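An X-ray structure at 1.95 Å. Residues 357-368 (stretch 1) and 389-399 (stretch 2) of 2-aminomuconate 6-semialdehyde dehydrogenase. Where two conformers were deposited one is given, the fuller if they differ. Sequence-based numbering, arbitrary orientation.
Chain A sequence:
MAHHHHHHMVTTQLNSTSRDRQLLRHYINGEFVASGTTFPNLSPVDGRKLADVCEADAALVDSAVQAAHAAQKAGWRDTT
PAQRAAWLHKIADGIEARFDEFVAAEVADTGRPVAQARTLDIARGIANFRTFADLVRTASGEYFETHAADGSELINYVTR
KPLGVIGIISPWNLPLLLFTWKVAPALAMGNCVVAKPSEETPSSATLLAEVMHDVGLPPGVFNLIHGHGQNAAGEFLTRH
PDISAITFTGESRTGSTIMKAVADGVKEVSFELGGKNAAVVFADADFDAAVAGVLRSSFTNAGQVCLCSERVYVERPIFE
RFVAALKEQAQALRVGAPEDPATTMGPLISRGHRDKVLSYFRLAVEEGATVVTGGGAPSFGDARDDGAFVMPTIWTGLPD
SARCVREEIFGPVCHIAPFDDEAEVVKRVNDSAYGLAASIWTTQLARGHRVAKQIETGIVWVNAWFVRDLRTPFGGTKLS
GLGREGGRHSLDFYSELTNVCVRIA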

# COMPACT_ATOMS: atom_id res chain seq x y z
N VAL A 357 22.94 -31.23 -24.55
CA VAL A 357 21.55 -31.50 -25.05
C VAL A 357 21.49 -32.82 -25.84
O VAL A 357 20.61 -33.64 -25.59
CB VAL A 357 21.02 -30.34 -25.92
CG1 VAL A 357 19.69 -30.70 -26.62
CG2 VAL A 357 20.85 -29.06 -25.07
N LEU A 358 22.45 -33.06 -26.74
CA LEU A 358 22.39 -34.29 -27.53
C LEU A 358 22.62 -35.53 -26.66
O LEU A 358 22.12 -36.61 -26.96
CB LEU A 358 23.41 -34.23 -28.69
CG LEU A 358 23.00 -33.24 -29.79
CD1 LEU A 358 24.07 -33.16 -30.84
CD2 LEU A 358 21.68 -33.58 -30.46
N SER A 359 23.33 -35.36 -25.56
CA SER A 359 23.48 -36.43 -24.58
C SER A 359 22.19 -36.71 -23.82
O SER A 359 21.88 -37.86 -23.47
CB SER A 359 24.59 -36.06 -23.58
OG SER A 359 24.66 -37.05 -22.59
N TYR A 360 21.40 -35.67 -23.54
CA TYR A 360 20.06 -35.95 -23.03
C TYR A 360 19.20 -36.61 -24.09
O TYR A 360 18.35 -37.44 -23.76
CB TYR A 360 19.36 -34.67 -22.55
CG TYR A 360 19.70 -34.38 -21.11
CD1 TYR A 360 19.17 -35.16 -20.09
CD2 TYR A 360 20.55 -33.34 -20.77
CE1 TYR A 360 19.48 -34.92 -18.78
CE2 TYR A 360 20.86 -33.09 -19.45
CZ TYR A 360 20.32 -33.88 -18.46
OH TYR A 360 20.61 -33.65 -17.13
N PHE A 361 19.39 -36.24 -25.36
CA PHE A 361 18.55 -36.84 -26.40
C PHE A 361 18.80 -38.33 -26.45
O PHE A 361 17.84 -39.12 -26.56
CB PHE A 361 18.82 -36.23 -27.78
CG PHE A 361 18.16 -34.87 -27.97
CD1 PHE A 361 17.58 -34.21 -26.91
CD2 PHE A 361 18.14 -34.27 -29.22
CE1 PHE A 361 17.00 -32.98 -27.10
CE2 PHE A 361 17.56 -33.07 -29.40
CZ PHE A 361 16.99 -32.41 -28.35
N ARG A 362 20.07 -38.73 -26.33
CA ARG A 362 20.41 -40.14 -26.26
C ARG A 362 19.86 -40.78 -24.98
O ARG A 362 19.36 -41.91 -25.01
CB ARG A 362 21.95 -40.37 -26.37
CG ARG A 362 22.53 -39.99 -27.73
CD ARG A 362 24.00 -40.45 -27.92
NE ARG A 362 24.95 -39.85 -26.98
CZ ARG A 362 25.47 -38.63 -27.11
NH1 ARG A 362 25.11 -37.84 -28.13
NH2 ARG A 362 26.34 -38.18 -26.21
N LEU A 363 19.96 -40.08 -23.85
CA LEU A 363 19.41 -40.64 -22.60
C LEU A 363 17.88 -40.89 -22.67
O LEU A 363 17.42 -41.93 -22.18
CB LEU A 363 19.72 -39.72 -21.42
CG LEU A 363 19.14 -40.18 -20.09
CD1 LEU A 363 19.68 -41.54 -19.68
CD2 LEU A 363 19.33 -39.16 -18.99
N ALA A 364 17.12 -39.96 -23.26
CA ALA A 364 15.66 -40.15 -23.41
C ALA A 364 15.37 -41.44 -24.15
O ALA A 364 14.50 -42.22 -23.74
CB ALA A 364 15.00 -38.96 -24.15
N VAL A 365 16.10 -41.68 -25.23
CA VAL A 365 15.92 -42.94 -25.97
C VAL A 365 16.22 -44.20 -25.10
O VAL A 365 15.47 -45.20 -25.15
CB VAL A 365 16.81 -42.97 -27.26
CG1 VAL A 365 16.80 -44.35 -27.89
CG2 VAL A 365 16.33 -41.95 -28.27
N GLU A 366 17.31 -44.17 -24.31
CA GLU A 366 17.59 -45.30 -23.39
C GLU A 366 16.48 -45.47 -22.32
O GLU A 366 16.21 -46.59 -21.88
CB GLU A 366 18.97 -45.13 -22.72
N GLU A 367 15.85 -44.37 -21.90
CA GLU A 367 14.81 -44.43 -20.88
C GLU A 367 13.47 -44.87 -21.50
O GLU A 367 12.47 -44.98 -20.78
CB GLU A 367 14.63 -43.07 -20.15
CG GLU A 367 15.82 -42.67 -19.30
CD GLU A 367 15.58 -41.48 -18.37
OE1 GLU A 367 15.11 -40.40 -18.82
OE2 GLU A 367 15.91 -41.62 -17.17
N GLY A 368 13.45 -45.12 -22.81
CA GLY A 368 12.26 -45.66 -23.46
C GLY A 368 11.31 -44.68 -24.14
O GLY A 368 10.13 -45.00 -24.41
N PHE A 389 23.58 -26.19 -34.10
CA PHE A 389 22.14 -26.39 -34.31
C PHE A 389 21.61 -27.73 -33.84
O PHE A 389 22.28 -28.75 -33.98
CB PHE A 389 21.77 -26.25 -35.81
CG PHE A 389 21.93 -24.86 -36.35
CD1 PHE A 389 20.86 -23.96 -36.28
CD2 PHE A 389 23.14 -24.45 -36.89
CE1 PHE A 389 20.97 -22.68 -36.79
CE2 PHE A 389 23.28 -23.15 -37.39
CZ PHE A 389 22.18 -22.26 -37.33
N VAL A 390 20.40 -27.73 -33.30
CA VAL A 390 19.68 -28.99 -33.09
C VAL A 390 18.23 -28.79 -33.42
O VAL A 390 17.73 -27.65 -33.44
CB VAL A 390 19.76 -29.55 -31.65
CG1 VAL A 390 21.23 -29.79 -31.22
CG2 VAL A 390 19.07 -28.60 -30.69
N MET A 391 17.55 -29.89 -33.76
CA MET A 391 16.15 -29.80 -34.22
C MET A 391 15.17 -29.75 -33.04
O MET A 391 15.43 -30.34 -31.99
CB MET A 391 15.78 -30.99 -35.15
CG MET A 391 16.52 -31.07 -36.50
SD MET A 391 16.55 -29.55 -37.48
CE MET A 391 14.94 -29.57 -38.23
N PRO A 392 14.03 -29.04 -33.23
CA PRO A 392 12.94 -29.11 -32.26
C PRO A 392 12.54 -30.55 -31.98
O PRO A 392 12.35 -31.30 -32.92
CB PRO A 392 11.75 -28.39 -32.96
CG PRO A 392 12.31 -27.72 -34.17
CD PRO A 392 13.66 -28.35 -34.48
N THR A 393 12.38 -30.93 -30.72
CA THR A 393 12.18 -32.34 -30.38
C THR A 393 10.97 -32.52 -29.47
O THR A 393 10.75 -31.72 -28.59
CB THR A 393 13.47 -32.91 -29.73
OG1 THR A 393 14.55 -32.77 -30.66
CG2 THR A 393 13.34 -34.37 -29.33
N ILE A 394 10.16 -33.54 -29.75
CA ILE A 394 9.01 -33.90 -28.92
C ILE A 394 9.14 -35.38 -28.53
O ILE A 394 9.37 -36.22 -29.38
CB ILE A 394 7.67 -33.68 -29.69
CG1 ILE A 394 7.47 -32.20 -30.09
CG2 ILE A 394 6.46 -34.21 -28.92
CD1 ILE A 394 6.30 -32.08 -31.14
N TRP A 395 9.00 -35.69 -27.23
CA TRP A 395 8.97 -37.07 -26.73
C TRP A 395 7.60 -37.44 -26.14
O TRP A 395 6.87 -36.56 -25.67
CB TRP A 395 10.00 -37.29 -25.65
CG TRP A 395 11.42 -37.11 -26.09
CD1 TRP A 395 11.99 -37.54 -27.25
CD2 TRP A 395 12.46 -36.42 -25.36
NE1 TRP A 395 13.32 -37.17 -27.29
CE2 TRP A 395 13.63 -36.49 -26.14
CE3 TRP A 395 12.50 -35.78 -24.12
CZ2 TRP A 395 14.82 -35.91 -25.73
CZ3 TRP A 395 13.68 -35.21 -23.71
CH2 TRP A 395 14.83 -35.29 -24.51
N THR A 396 7.28 -38.74 -26.15
CA THR A 396 6.24 -39.29 -25.29
C THR A 396 6.69 -40.61 -24.62
O THR A 396 7.79 -41.13 -24.91
CB THR A 396 4.91 -39.57 -26.08
OG1 THR A 396 5.19 -40.42 -27.19
CG2 THR A 396 4.30 -38.28 -26.60
N GLY A 397 5.87 -41.17 -23.72
CA GLY A 397 6.15 -42.51 -23.20
C GLY A 397 7.03 -42.62 -21.97
O GLY A 397 7.28 -43.70 -21.49
N LEU A 398 7.49 -41.51 -21.42
CA LEU A 398 8.35 -41.58 -20.22
C LEU A 398 7.53 -41.40 -18.92
O LEU A 398 6.61 -40.59 -18.87
CB LEU A 398 9.44 -40.52 -20.31
CG LEU A 398 10.41 -40.67 -21.49
CD1 LEU A 398 11.35 -39.46 -21.58
CD2 LEU A 398 11.23 -41.96 -21.31
N PRO A 399 7.87 -42.16 -17.86
CA PRO A 399 7.20 -42.01 -16.56
C PRO A 399 7.70 -40.77 -15.82
O PRO A 399 8.79 -40.31 -16.15
CB PRO A 399 7.60 -43.30 -15.81
CG PRO A 399 8.98 -43.63 -16.38
CD PRO A 399 8.87 -43.26 -17.85
O HOH W 1 15.85 -38.15 -28.36
O HOH W 2 9.57 -45.43 -20.29

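No direct hydrogen bond joins the two stretches; the polar links between them run through two waters, and the rest is apolar packing centred on Trp-395. The methyl of Ala-364 sits over the face of that indole: CB lies 3.5 Å from the centroid of the six-membered ring of Trp-395 and 15° off the ring normal, a CH-pi geometry that sets a small, weakly polarised C-H group against the pi cloud. A small side chain here lets the helix come close to the indole.

The helix, 357-366, and the strand, 393-396, run in nearly the same direction, with axes 23° apart and 10.3 Å at closest approach. The register follows from this: CA of Leu-358 lies 8.1 Å from CA of Val-390, and CA of Ala-364 is equally far from CA of Trp-395.

One turn before Ala-364, Phe-361 reaches the indole edge, its CD1 3.4 Å from CZ2 of Trp-395. The planes of the two six-membered rings meet at 86°, with centroids 5.5 Å apart. Thr-393 CG2 covers one face of the phenyl ring, while Thr-393 OG1 donates to Met-391 O at 2.9 Å, within its own stretch. Farther back, Leu-358 CD2 meets Val-390 CG1 at 3.9 Å, a purely dispersive contact.

Water 1 donates to Phe-361 O and accepts from Trp-395 NE1, both at 2.9 Å, so the indole N-H is satisfied even though its ring packs against apolar groups.

At the other end the helix closes in a Schellman motif. Gly-368, at phi 97°, donates from N to Val-365 O at 3.1 Å; a CB would be jammed against the preceding carbonyl. Leu-398 fits beneath this turn, its CD2 3.8 Å from Glu-367 CB and 3.9 Å from Gly-368 C. Water 2 donates to Glu-367 O at 3.0 Å and to Gly-397 O at 3.1 Å, bridging two acceptors that could not bond each other.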